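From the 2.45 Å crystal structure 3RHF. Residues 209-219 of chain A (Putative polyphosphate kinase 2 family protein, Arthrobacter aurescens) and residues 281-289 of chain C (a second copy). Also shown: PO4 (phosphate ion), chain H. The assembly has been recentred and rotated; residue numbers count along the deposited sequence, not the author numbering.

Chain A (209-219) KYSRGDLAERA
Chain C, residues 281-289: AERALVVES

The apolar centre of this contact between two copies of the putative polyphosphate kinase 2 family protein is L215(A), whose CA-to-CB bond points toward chain C from the middle of helix 212-218. Its side chain is in the t, p rotamer (chi1 176°, chi2 53°) and reaches three residues of helix 281-288 and the residue that follows it. L215(A) CD2 lies 4.0 Å from V286(C) CG2, 4.2 Å from L285(C) CB and 4.0 Å from E282(C) OE2, while CD1 of L215(A) is 3.6 Å from S289(C) CB. V286(C), with chi1 at 179° (t), is set sideways on its helix, yet its CG2 also comes within 4.3 Å of Y210(A) CE1, so that one methyl group touches both the leucine and the tyrosine ring. L285(C) points toward chain A with chi1 at -126°, between wells, and chi2 at 40°; its CD2 is 4.2 Å from R212(A) NH2.

The two helices run in nearly the same direction, their axes crossing at 21° with a closest approach of 10.8 Å. The register is set by three CA pairs: L215(A) CA and V286(C) CA at 6.8 Å, R212(A) CA and E282(C) CA at 8.4 Å, and R218(A) CA and S289(C) CA at 7.3 Å. From A281(C) to V287(C) the backbone is helical, phi -54° to -71° and psi -35° to -50°, loosening at E288(C) (-83/-24), with i to i+4 bonds such as V286(C) N to E282(C) O at 2.7 Å. In chain A, Y210(A) (phi/psi -69/135) and S211(A) (-128/125) are extended before the chain turns helical, R212(A) having phi/psi -54/-37. S211(A) is the N-cap: its OG, with chi1 at -177° (t), accepts a weak bond from G213(A) N at 3.3 Å, and its O accepts from D214(A) N at 3.0 Å.

Outward from the leucine, E282(C) draws together the polar contacts at one end. Its t, p rotamer (chi1 -157°, chi2 77°, chi3 1°) brings the carboxylate to R212(A) and Y210(A). R212(A) leaves its helix sideways, but chi1 162° followed by chi2 68°, chi3 65° and chi4 76° folds its guanidinium back to form a two-point salt bridge: NE donates to E282(C) OE2 at 2.6 Å and NH2 donates to E282(C) OE1 at 2.9 Å. N-H...O angles of 172° and 175° make both bonds almost straight, and OE2 lies at the guanidinium edge, near its plane. The same OE2 accepts from Y210(A) OH at 2.9 Å; the tyrosine, at chi1 174° (t) and chi2 89°, meets it with its ring edge.

At the other end, R218(A) points toward chain C with chi angles of -73°, 180°, 61° and 71°. Its NH1 donates to S289(C) O at 3.1 Å and 164°, using the guanidinium edge, and its NE lies 3.6 Å from S289(C) CB. The OG of S289(C) is not modelled. Well outside the contact, K209(A) NZ donates to phosphate O2 at 2.5 Å.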

# COMPACT_ATOMS: atom_id res chain seq x y z
N LYS A 209 -3.45 -20.49 4.83
CA LYS A 209 -4.38 -19.53 5.42
C LYS A 209 -5.42 -20.17 6.31
O LYS A 209 -6.11 -19.46 7.00
CB LYS A 209 -5.20 -18.79 4.36
CG LYS A 209 -4.47 -17.85 3.52
CD LYS A 209 -5.21 -17.56 2.18
CE LYS A 209 -5.75 -16.11 2.09
NZ LYS A 209 -5.96 -15.72 0.66
N TYR A 210 -5.62 -21.48 6.23
CA TYR A 210 -6.74 -22.07 6.95
C TYR A 210 -6.49 -21.98 8.46
O TYR A 210 -5.39 -22.25 8.92
CB TYR A 210 -7.03 -23.51 6.53
CG TYR A 210 -8.10 -24.12 7.38
CD1 TYR A 210 -9.43 -24.01 7.05
CD2 TYR A 210 -7.79 -24.75 8.57
CE1 TYR A 210 -10.42 -24.51 7.85
CE2 TYR A 210 -8.75 -25.26 9.37
CZ TYR A 210 -10.07 -25.16 9.02
OH TYR A 210 -11.04 -25.74 9.86
N SER A 211 -7.50 -21.58 9.21
CA SER A 211 -7.36 -21.49 10.66
C SER A 211 -8.49 -22.24 11.35
O SER A 211 -9.67 -21.98 11.08
CB SER A 211 -7.38 -20.05 11.11
OG SER A 211 -7.17 -19.99 12.51
N ARG A 212 -8.13 -23.19 12.21
CA ARG A 212 -9.12 -23.90 13.00
C ARG A 212 -10.01 -22.90 13.74
O ARG A 212 -11.21 -23.15 13.90
CB ARG A 212 -8.45 -24.83 14.00
CG ARG A 212 -9.37 -25.30 15.17
CD ARG A 212 -10.51 -26.23 14.72
NE ARG A 212 -10.00 -27.50 14.20
CZ ARG A 212 -9.53 -28.50 14.94
NH1 ARG A 212 -9.51 -28.42 16.26
NH2 ARG A 212 -9.07 -29.61 14.35
N GLY A 213 -9.41 -21.80 14.21
CA GLY A 213 -10.15 -20.74 14.87
C GLY A 213 -11.39 -20.25 14.14
O GLY A 213 -12.37 -19.82 14.78
N ASP A 214 -11.39 -20.31 12.81
CA ASP A 214 -12.57 -19.92 12.04
C ASP A 214 -13.68 -20.95 12.14
O ASP A 214 -14.86 -20.61 12.06
CB ASP A 214 -12.22 -19.68 10.55
CG ASP A 214 -11.37 -18.43 10.33
OD1 ASP A 214 -11.53 -17.44 11.07
OD2 ASP A 214 -10.56 -18.44 9.40
N LEU A 215 -13.32 -22.21 12.28
CA LEU A 215 -14.31 -23.25 12.45
C LEU A 215 -14.92 -23.14 13.87
O LEU A 215 -16.15 -23.11 14.03
CB LEU A 215 -13.68 -24.63 12.19
CG LEU A 215 -14.54 -25.88 12.39
CD1 LEU A 215 -15.84 -25.76 11.60
CD2 LEU A 215 -13.79 -27.13 12.00
N ALA A 216 -14.05 -23.04 14.89
CA ALA A 216 -14.47 -22.76 16.27
C ALA A 216 -15.61 -21.76 16.29
O ALA A 216 -16.69 -22.05 16.79
CB ALA A 216 -13.28 -22.22 17.10
N GLU A 217 -15.41 -20.59 15.70
CA GLU A 217 -16.35 -19.49 15.88
C GLU A 217 -17.64 -19.63 15.08
O GLU A 217 -18.58 -18.88 15.35
CB GLU A 217 -15.67 -18.14 15.58
CG GLU A 217 -14.37 -17.87 16.38
CD GLU A 217 -14.54 -17.01 17.65
OE1 GLU A 217 -15.64 -16.98 18.26
OE2 GLU A 217 -13.54 -16.37 18.04
N ARG A 218 -17.73 -20.57 14.13
CA ARG A 218 -19.02 -20.83 13.46
C ARG A 218 -20.08 -21.22 14.48
O ARG A 218 -21.25 -20.90 14.34
CB ARG A 218 -18.92 -21.96 12.42
CG ARG A 218 -18.19 -21.62 11.15
CD ARG A 218 -18.13 -22.80 10.16
NE ARG A 218 -19.46 -23.28 9.72
CZ ARG A 218 -20.29 -22.62 8.91
NH1 ARG A 218 -21.45 -23.15 8.58
NH2 ARG A 218 -19.96 -21.42 8.41
N ALA A 219 -19.65 -21.93 15.52
CA ALA A 219 -20.52 -22.30 16.61
C ALA A 219 -21.17 -21.04 17.21
O ALA A 219 -22.30 -21.10 17.68
CB ALA A 219 -19.74 -23.09 17.66
N ALA C 281 -9.59 -34.74 7.30
CA ALA C 281 -10.35 -34.78 8.56
C ALA C 281 -10.97 -33.40 8.81
O ALA C 281 -12.18 -33.28 9.06
CB ALA C 281 -9.46 -35.22 9.77
N GLU C 282 -10.15 -32.37 8.70
CA GLU C 282 -10.65 -31.02 8.89
C GLU C 282 -11.79 -30.73 7.91
O GLU C 282 -12.85 -30.26 8.32
CB GLU C 282 -9.51 -30.00 8.76
CG GLU C 282 -9.78 -28.68 9.45
CD GLU C 282 -9.60 -28.75 10.93
OE1 GLU C 282 -9.24 -29.83 11.47
OE2 GLU C 282 -9.84 -27.70 11.57
N ARG C 283 -11.62 -31.08 6.64
CA ARG C 283 -12.69 -30.84 5.65
C ARG C 283 -14.02 -31.46 6.09
O ARG C 283 -15.07 -30.81 6.01
CB ARG C 283 -12.27 -31.37 4.27
CG ARG C 283 -13.24 -31.10 3.15
CD ARG C 283 -12.85 -31.79 1.85
NE ARG C 283 -13.42 -31.10 0.69
CZ ARG C 283 -14.71 -31.12 0.34
NH1 ARG C 283 -15.62 -31.82 1.03
NH2 ARG C 283 -15.10 -30.44 -0.72
N ALA C 284 -13.97 -32.71 6.57
CA ALA C 284 -15.16 -33.43 7.07
C ALA C 284 -15.77 -32.71 8.24
O ALA C 284 -16.97 -32.53 8.31
CB ALA C 284 -14.77 -34.83 7.50
N LEU C 285 -14.91 -32.30 9.15
CA LEU C 285 -15.31 -31.51 10.31
C LEU C 285 -15.99 -30.20 9.85
O LEU C 285 -17.00 -29.75 10.45
CB LEU C 285 -14.06 -31.23 11.17
CG LEU C 285 -14.03 -31.59 12.67
CD1 LEU C 285 -14.70 -32.95 13.04
CD2 LEU C 285 -12.56 -31.53 13.14
N VAL C 286 -15.47 -29.59 8.78
CA VAL C 286 -16.09 -28.35 8.29
C VAL C 286 -17.43 -28.67 7.65
O VAL C 286 -18.40 -27.93 7.84
CB VAL C 286 -15.18 -27.50 7.34
CG1 VAL C 286 -15.92 -26.25 6.86
CG2 VAL C 286 -13.93 -27.06 8.04
N VAL C 287 -17.50 -29.79 6.94
CA VAL C 287 -18.72 -30.16 6.25
C VAL C 287 -19.87 -30.33 7.24
O VAL C 287 -21.00 -29.98 6.92
CB VAL C 287 -18.50 -31.41 5.38
CG1 VAL C 287 -19.76 -32.23 5.25
CG2 VAL C 287 -17.97 -31.01 3.99
N GLU C 288 -19.57 -30.83 8.44
CA GLU C 288 -20.59 -31.13 9.49
C GLU C 288 -21.00 -29.91 10.31
O GLU C 288 -22.07 -29.93 10.92
CB GLU C 288 -20.11 -32.22 10.46
CG GLU C 288 -19.76 -33.62 9.85
CD GLU C 288 -20.89 -34.25 8.96
OE1 GLU C 288 -22.10 -34.28 9.35
OE2 GLU C 288 -20.53 -34.76 7.86
N SER C 289 -20.13 -28.89 10.38
CA SER C 289 -20.51 -27.53 10.87
C SER C 289 -21.50 -26.85 9.90
O SER C 289 -22.03 -25.78 10.20
CB SER C 289 -19.25 -26.62 11.06
P PO4 H . -9.24 -16.44 0.02
O1 PO4 H . -9.38 -17.74 0.82
O2 PO4 H . -7.92 -16.51 -0.73
O3 PO4 H . -10.27 -16.30 -1.09
O4 PO4 H . -9.38 -15.25 0.97